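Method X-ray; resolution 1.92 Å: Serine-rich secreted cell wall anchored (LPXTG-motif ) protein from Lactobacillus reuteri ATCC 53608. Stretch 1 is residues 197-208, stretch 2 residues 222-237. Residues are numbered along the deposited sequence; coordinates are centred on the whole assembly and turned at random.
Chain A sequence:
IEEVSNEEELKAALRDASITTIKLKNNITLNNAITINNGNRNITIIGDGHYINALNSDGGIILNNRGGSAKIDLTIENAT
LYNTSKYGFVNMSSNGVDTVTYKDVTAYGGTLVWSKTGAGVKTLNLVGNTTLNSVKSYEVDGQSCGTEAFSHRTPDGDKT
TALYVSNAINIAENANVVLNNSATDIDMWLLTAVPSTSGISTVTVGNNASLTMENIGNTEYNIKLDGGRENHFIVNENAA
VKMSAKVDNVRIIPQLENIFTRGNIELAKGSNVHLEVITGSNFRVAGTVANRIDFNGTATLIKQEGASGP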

# COMPACT_ATOMS: atom_id res chain seq x y z
N THR A 197 -15.09 -9.00 4.32
CA THR A 197 -16.39 -8.40 4.50
C THR A 197 -16.87 -7.69 3.23
O THR A 197 -18.07 -7.52 3.06
CB THR A 197 -16.41 -7.36 5.63
OG1 THR A 197 -15.52 -6.29 5.29
CG2 THR A 197 -16.00 -7.97 6.98
N SER A 198 -15.97 -7.30 2.34
CA SER A 198 -16.40 -6.53 1.16
C SER A 198 -16.09 -7.14 -0.19
O SER A 198 -16.87 -6.97 -1.13
CB SER A 198 -15.81 -5.11 1.20
OG SER A 198 -14.41 -5.13 0.92
N GLY A 199 -14.95 -7.82 -0.33
CA GLY A 199 -14.58 -8.38 -1.61
C GLY A 199 -14.28 -7.35 -2.69
O GLY A 199 -14.30 -7.65 -3.89
N ILE A 200 -13.97 -6.13 -2.26
CA ILE A 200 -13.70 -5.02 -3.17
C ILE A 200 -12.23 -4.60 -3.09
O ILE A 200 -11.71 -4.42 -1.99
CB ILE A 200 -14.58 -3.81 -2.83
CG1 ILE A 200 -16.06 -4.18 -2.98
CG2 ILE A 200 -14.22 -2.59 -3.70
CD1 ILE A 200 -17.00 -3.13 -2.40
N SER A 201 -11.58 -4.47 -4.24
CA SER A 201 -10.19 -4.00 -4.28
C SER A 201 -10.10 -2.80 -5.22
O SER A 201 -10.36 -2.93 -6.42
CB SER A 201 -9.24 -5.11 -4.73
OG SER A 201 -9.19 -6.16 -3.77
N THR A 202 -9.63 -1.67 -4.70
CA THR A 202 -9.68 -0.40 -5.43
C THR A 202 -8.44 0.45 -5.27
O THR A 202 -7.96 0.62 -4.16
CB THR A 202 -10.88 0.46 -4.97
OG1 THR A 202 -12.09 -0.25 -5.25
CG2 THR A 202 -10.92 1.79 -5.69
N VAL A 203 -7.90 0.95 -6.38
CA VAL A 203 -6.89 2.01 -6.35
C VAL A 203 -7.49 3.26 -6.95
O VAL A 203 -8.06 3.20 -8.04
CB VAL A 203 -5.62 1.62 -7.12
CG1 VAL A 203 -4.62 2.80 -7.15
CG2 VAL A 203 -5.00 0.37 -6.50
N THR A 204 -7.41 4.38 -6.24
CA THR A 204 -7.89 5.64 -6.82
C THR A 204 -6.76 6.65 -6.88
O THR A 204 -5.86 6.63 -6.04
CB THR A 204 -9.05 6.28 -6.02
OG1 THR A 204 -8.56 6.71 -4.74
CG2 THR A 204 -10.17 5.28 -5.82
N VAL A 205 -6.78 7.50 -7.90
CA VAL A 205 -5.86 8.63 -7.96
C VAL A 205 -6.72 9.89 -8.00
O VAL A 205 -7.51 10.08 -8.93
CB VAL A 205 -4.92 8.54 -9.19
CG1 VAL A 205 -3.94 9.71 -9.19
CG2 VAL A 205 -4.17 7.21 -9.20
N GLY A 206 -6.61 10.75 -6.99
CA GLY A 206 -7.55 11.85 -6.82
C GLY A 206 -7.35 13.01 -7.80
O GLY A 206 -6.37 13.04 -8.55
N ASN A 207 -8.30 13.95 -7.80
CA ASN A 207 -8.18 15.15 -8.64
C ASN A 207 -6.83 15.82 -8.51
O ASN A 207 -6.36 16.03 -7.41
CB ASN A 207 -9.24 16.19 -8.29
CG ASN A 207 -10.60 15.83 -8.78
OD1 ASN A 207 -10.89 14.66 -9.05
ND2 ASN A 207 -11.44 16.84 -8.96
N ASN A 208 -6.23 16.16 -9.65
CA ASN A 208 -4.97 16.90 -9.69
C ASN A 208 -3.84 16.22 -8.95
O ASN A 208 -2.86 16.87 -8.59
CB ASN A 208 -5.16 18.30 -9.13
CG ASN A 208 -6.19 19.10 -9.89
OD1 ASN A 208 -7.29 19.36 -9.39
ND2 ASN A 208 -5.84 19.50 -11.11
N ASN A 222 2.59 -3.45 -11.96
CA ASN A 222 2.46 -2.28 -11.08
C ASN A 222 1.31 -2.47 -10.09
O ASN A 222 1.46 -2.26 -8.89
CB ASN A 222 2.24 -1.00 -11.89
CG ASN A 222 3.42 -0.66 -12.79
OD1 ASN A 222 3.28 -0.63 -14.00
ND2 ASN A 222 4.59 -0.42 -12.19
N ILE A 223 0.15 -2.84 -10.61
CA ILE A 223 -1.05 -2.99 -9.79
C ILE A 223 -1.70 -4.33 -10.08
O ILE A 223 -2.02 -4.65 -11.22
CB ILE A 223 -2.07 -1.86 -10.04
CG1 ILE A 223 -1.45 -0.49 -9.77
CG2 ILE A 223 -3.31 -2.06 -9.16
CD1 ILE A 223 -2.40 0.68 -10.13
N LYS A 224 -1.85 -5.14 -9.04
CA LYS A 224 -2.55 -6.40 -9.19
C LYS A 224 -3.80 -6.35 -8.33
O LYS A 224 -3.73 -6.15 -7.12
CB LYS A 224 -1.66 -7.59 -8.81
CG LYS A 224 -2.30 -8.90 -9.20
CD LYS A 224 -1.51 -10.14 -8.82
CE LYS A 224 -2.22 -11.36 -9.40
NZ LYS A 224 -1.31 -12.27 -10.12
N LEU A 225 -4.95 -6.52 -8.99
CA LEU A 225 -6.25 -6.39 -8.34
C LEU A 225 -6.90 -7.78 -8.28
O LEU A 225 -7.12 -8.41 -9.32
CB LEU A 225 -7.13 -5.40 -9.11
CG LEU A 225 -6.64 -3.94 -9.21
CD1 LEU A 225 -7.52 -3.12 -10.17
CD2 LEU A 225 -6.53 -3.25 -7.85
N ASP A 226 -7.16 -8.27 -7.07
CA ASP A 226 -7.72 -9.60 -6.86
C ASP A 226 -8.91 -9.56 -5.90
O ASP A 226 -9.01 -10.37 -4.97
CB ASP A 226 -6.64 -10.56 -6.33
CG ASP A 226 -5.73 -11.10 -7.43
OD1 ASP A 226 -6.25 -11.46 -8.52
OD2 ASP A 226 -4.50 -11.12 -7.23
N GLY A 227 -9.79 -8.57 -6.09
CA GLY A 227 -11.06 -8.48 -5.38
C GLY A 227 -12.04 -9.58 -5.78
O GLY A 227 -12.19 -9.88 -6.96
N GLY A 228 -12.70 -10.18 -4.79
CA GLY A 228 -13.66 -11.25 -5.07
C GLY A 228 -14.91 -10.81 -5.81
O GLY A 228 -15.50 -11.61 -6.54
N ARG A 229 -15.35 -9.57 -5.62
CA ARG A 229 -16.54 -9.07 -6.32
C ARG A 229 -16.27 -7.84 -7.21
O ARG A 229 -16.91 -7.67 -8.24
CB ARG A 229 -17.70 -8.77 -5.35
CG ARG A 229 -17.52 -7.60 -4.38
CD ARG A 229 -18.91 -7.09 -3.86
NE ARG A 229 -19.50 -6.10 -4.77
CZ ARG A 229 -20.63 -6.27 -5.47
NH1 ARG A 229 -21.33 -7.39 -5.34
NH2 ARG A 229 -21.06 -5.31 -6.29
N GLU A 230 -15.36 -6.95 -6.80
CA GLU A 230 -15.06 -5.76 -7.61
C GLU A 230 -13.57 -5.44 -7.61
O GLU A 230 -12.87 -5.65 -6.61
CB GLU A 230 -15.80 -4.51 -7.10
CG GLU A 230 -17.33 -4.57 -7.00
CD GLU A 230 -17.94 -3.30 -6.39
OE1 GLU A 230 -17.39 -2.19 -6.61
OE2 GLU A 230 -18.92 -3.42 -5.60
N ASN A 231 -13.11 -4.91 -8.73
CA ASN A 231 -11.73 -4.45 -8.88
C ASN A 231 -11.76 -3.11 -9.59
O ASN A 231 -12.31 -3.02 -10.67
CB ASN A 231 -10.91 -5.46 -9.68
CG ASN A 231 -10.74 -6.78 -8.95
OD1 ASN A 231 -9.85 -6.92 -8.10
ND2 ASN A 231 -11.62 -7.74 -9.23
N HIS A 232 -11.17 -2.07 -9.02
CA HIS A 232 -11.26 -0.74 -9.61
C HIS A 232 -9.92 -0.06 -9.75
O HIS A 232 -9.08 -0.17 -8.86
CB HIS A 232 -12.17 0.17 -8.78
CG HIS A 232 -13.58 -0.30 -8.68
ND1 HIS A 232 -14.56 0.08 -9.59
CD2 HIS A 232 -14.21 -1.07 -7.76
CE1 HIS A 232 -15.70 -0.46 -9.25
NE2 HIS A 232 -15.52 -1.17 -8.14
N PHE A 233 -9.70 0.63 -10.86
CA PHE A 233 -8.59 1.57 -10.96
C PHE A 233 -9.20 2.86 -11.49
O PHE A 233 -9.68 2.90 -12.64
CB PHE A 233 -7.48 1.07 -11.89
CG PHE A 233 -6.30 2.01 -12.02
CD1 PHE A 233 -5.76 2.61 -10.89
CD2 PHE A 233 -5.72 2.26 -13.25
CE1 PHE A 233 -4.66 3.47 -10.99
CE2 PHE A 233 -4.62 3.11 -13.37
CZ PHE A 233 -4.09 3.71 -12.25
N ILE A 234 -9.24 3.88 -10.64
CA ILE A 234 -9.94 5.11 -10.96
C ILE A 234 -8.97 6.27 -10.97
O ILE A 234 -8.33 6.56 -9.97
CB ILE A 234 -11.07 5.40 -9.96
CG1 ILE A 234 -12.06 4.24 -9.91
CG2 ILE A 234 -11.80 6.69 -10.35
CD1 ILE A 234 -13.06 4.36 -8.79
N VAL A 235 -8.84 6.93 -12.11
CA VAL A 235 -7.99 8.10 -12.25
C VAL A 235 -8.88 9.32 -12.48
O VAL A 235 -9.55 9.42 -13.50
CB VAL A 235 -7.01 7.92 -13.40
CG1 VAL A 235 -6.18 9.19 -13.61
CG2 VAL A 235 -6.13 6.70 -13.14
N ASN A 236 -8.91 10.23 -11.51
CA ASN A 236 -9.85 11.34 -11.55
C ASN A 236 -9.39 12.53 -12.41
O ASN A 236 -8.29 12.49 -12.99
CB ASN A 236 -10.16 11.80 -10.11
CG ASN A 236 -11.08 10.84 -9.38
OD1 ASN A 236 -12.29 10.91 -9.55
ND2 ASN A 236 -10.53 9.94 -8.57
N GLU A 237 -10.23 13.55 -12.51
CA GLU A 237 -9.94 14.69 -13.39
C GLU A 237 -8.59 15.32 -13.13
O GLU A 237 -8.19 15.52 -11.98
CB GLU A 237 -11.00 15.78 -13.28
CG GLU A 237 -12.38 15.36 -13.72
CD GLU A 237 -13.34 16.54 -13.79
OE1 GLU A 237 -12.98 17.63 -13.29
OE2 GLU A 237 -14.45 16.36 -14.33

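Strands 200-205 and 230-235 run side by side in parallel: their axes diverge by 2° and approach to 4.7 Å, and six consecutive residue pairs, Ile200 with Glu230 through Val205 with Val235, lie in register. Together the two stretches bury 929 Å². The residues most covered are Val203 (90 Å²), Ser201 (85 Å²) and Val205 (67 Å²), all three with side chains on the same face of the sheet.

The main chain of these residues also carries the ladder. Ser201 N donates to Glu230 O at 2.9 Å and Ser201 O accepts from His232 N at 2.9 Å, so one residue bridges two partners, as parallel pairing requires. Val203 repeats the pattern, with Val203 N to His232 O at 3.0 Å and Ile234 N to Val203 O at 2.9 Å; Val205 N reaches Ile234 O at 2.8 Å. N-H...O angles of 154-170° support all five bonds. The intervening residues add CA-H...O contacts, for example Thr204 CA to Ile234 O at 3.3 Å.

Val203 contacts both strands of the second stretch. Its CG2 lies 4.0 Å from Ile223 CG2 and 4.2 Å from Leu225 CD2, while its CB is 3.9 Å from Phe233 CD1. The strand containing Leu225 is roughly antiparallel to 200-205 (155° between N-to-C directions), and the CA-to-CB bonds of Ile223 and Leu225 point toward the first stretch. A compact branched side chain, here with chi1 t, suits this buried site. Val205, also t, extends the apolar patch: its CG2 is 4.2 Å from Phe233 CE1 and 4.4 Å from Val235 CG2.

Ser201 lies on the same face, nearer the Gly227 turn. Its OG comes within 3.4 Å of Gly227 CA, and the hydroxyl is satisfied by a hydrogen bond elsewhere in the structure. Gly227 fits because an ideal CB there would lie 3.0 Å from Ser201 N and 2.1 Å from Glu230 O, a clash with each. The neighbouring turn is braced by Asn231, whose OD1 accepts from Gly227 N at 2.6 Å and whose ND2 donates to Gly227 O at 3.2 Å.

The opposite face, with Ile200, Thr202, Thr204, Glu230, His232 and Ile234, is more polar and less buried. Glu230 OE2 forms a salt bridge with Arg229 NE at 2.9 Å, and Glu230 OE1 accepts from His232 NE2 at 2.6 Å. Against this network, Ile200 CD1 packs 3.7 Å from Glu230 OE2, and Thr202 OG1 lies 3.4 Å from His232 CD2.

Both ends are fastened by paired or extended bonding. Gly199 O accepts from Arg229 N at 2.8 Å and Glu230 N at 3.2 Å; the positive phi of Gly199 (66°) favours glycine, and an ideal CB would be a tight 3.4 Å from Arg229 CG. At the other end, Val205 O receives Asn236 N at 2.9 Å and Asn236 ND2 at 3.0 Å, a double use that the short amide side chain makes possible. Beyond it, Asn208 N donates to Glu237 O at 3.1 Å.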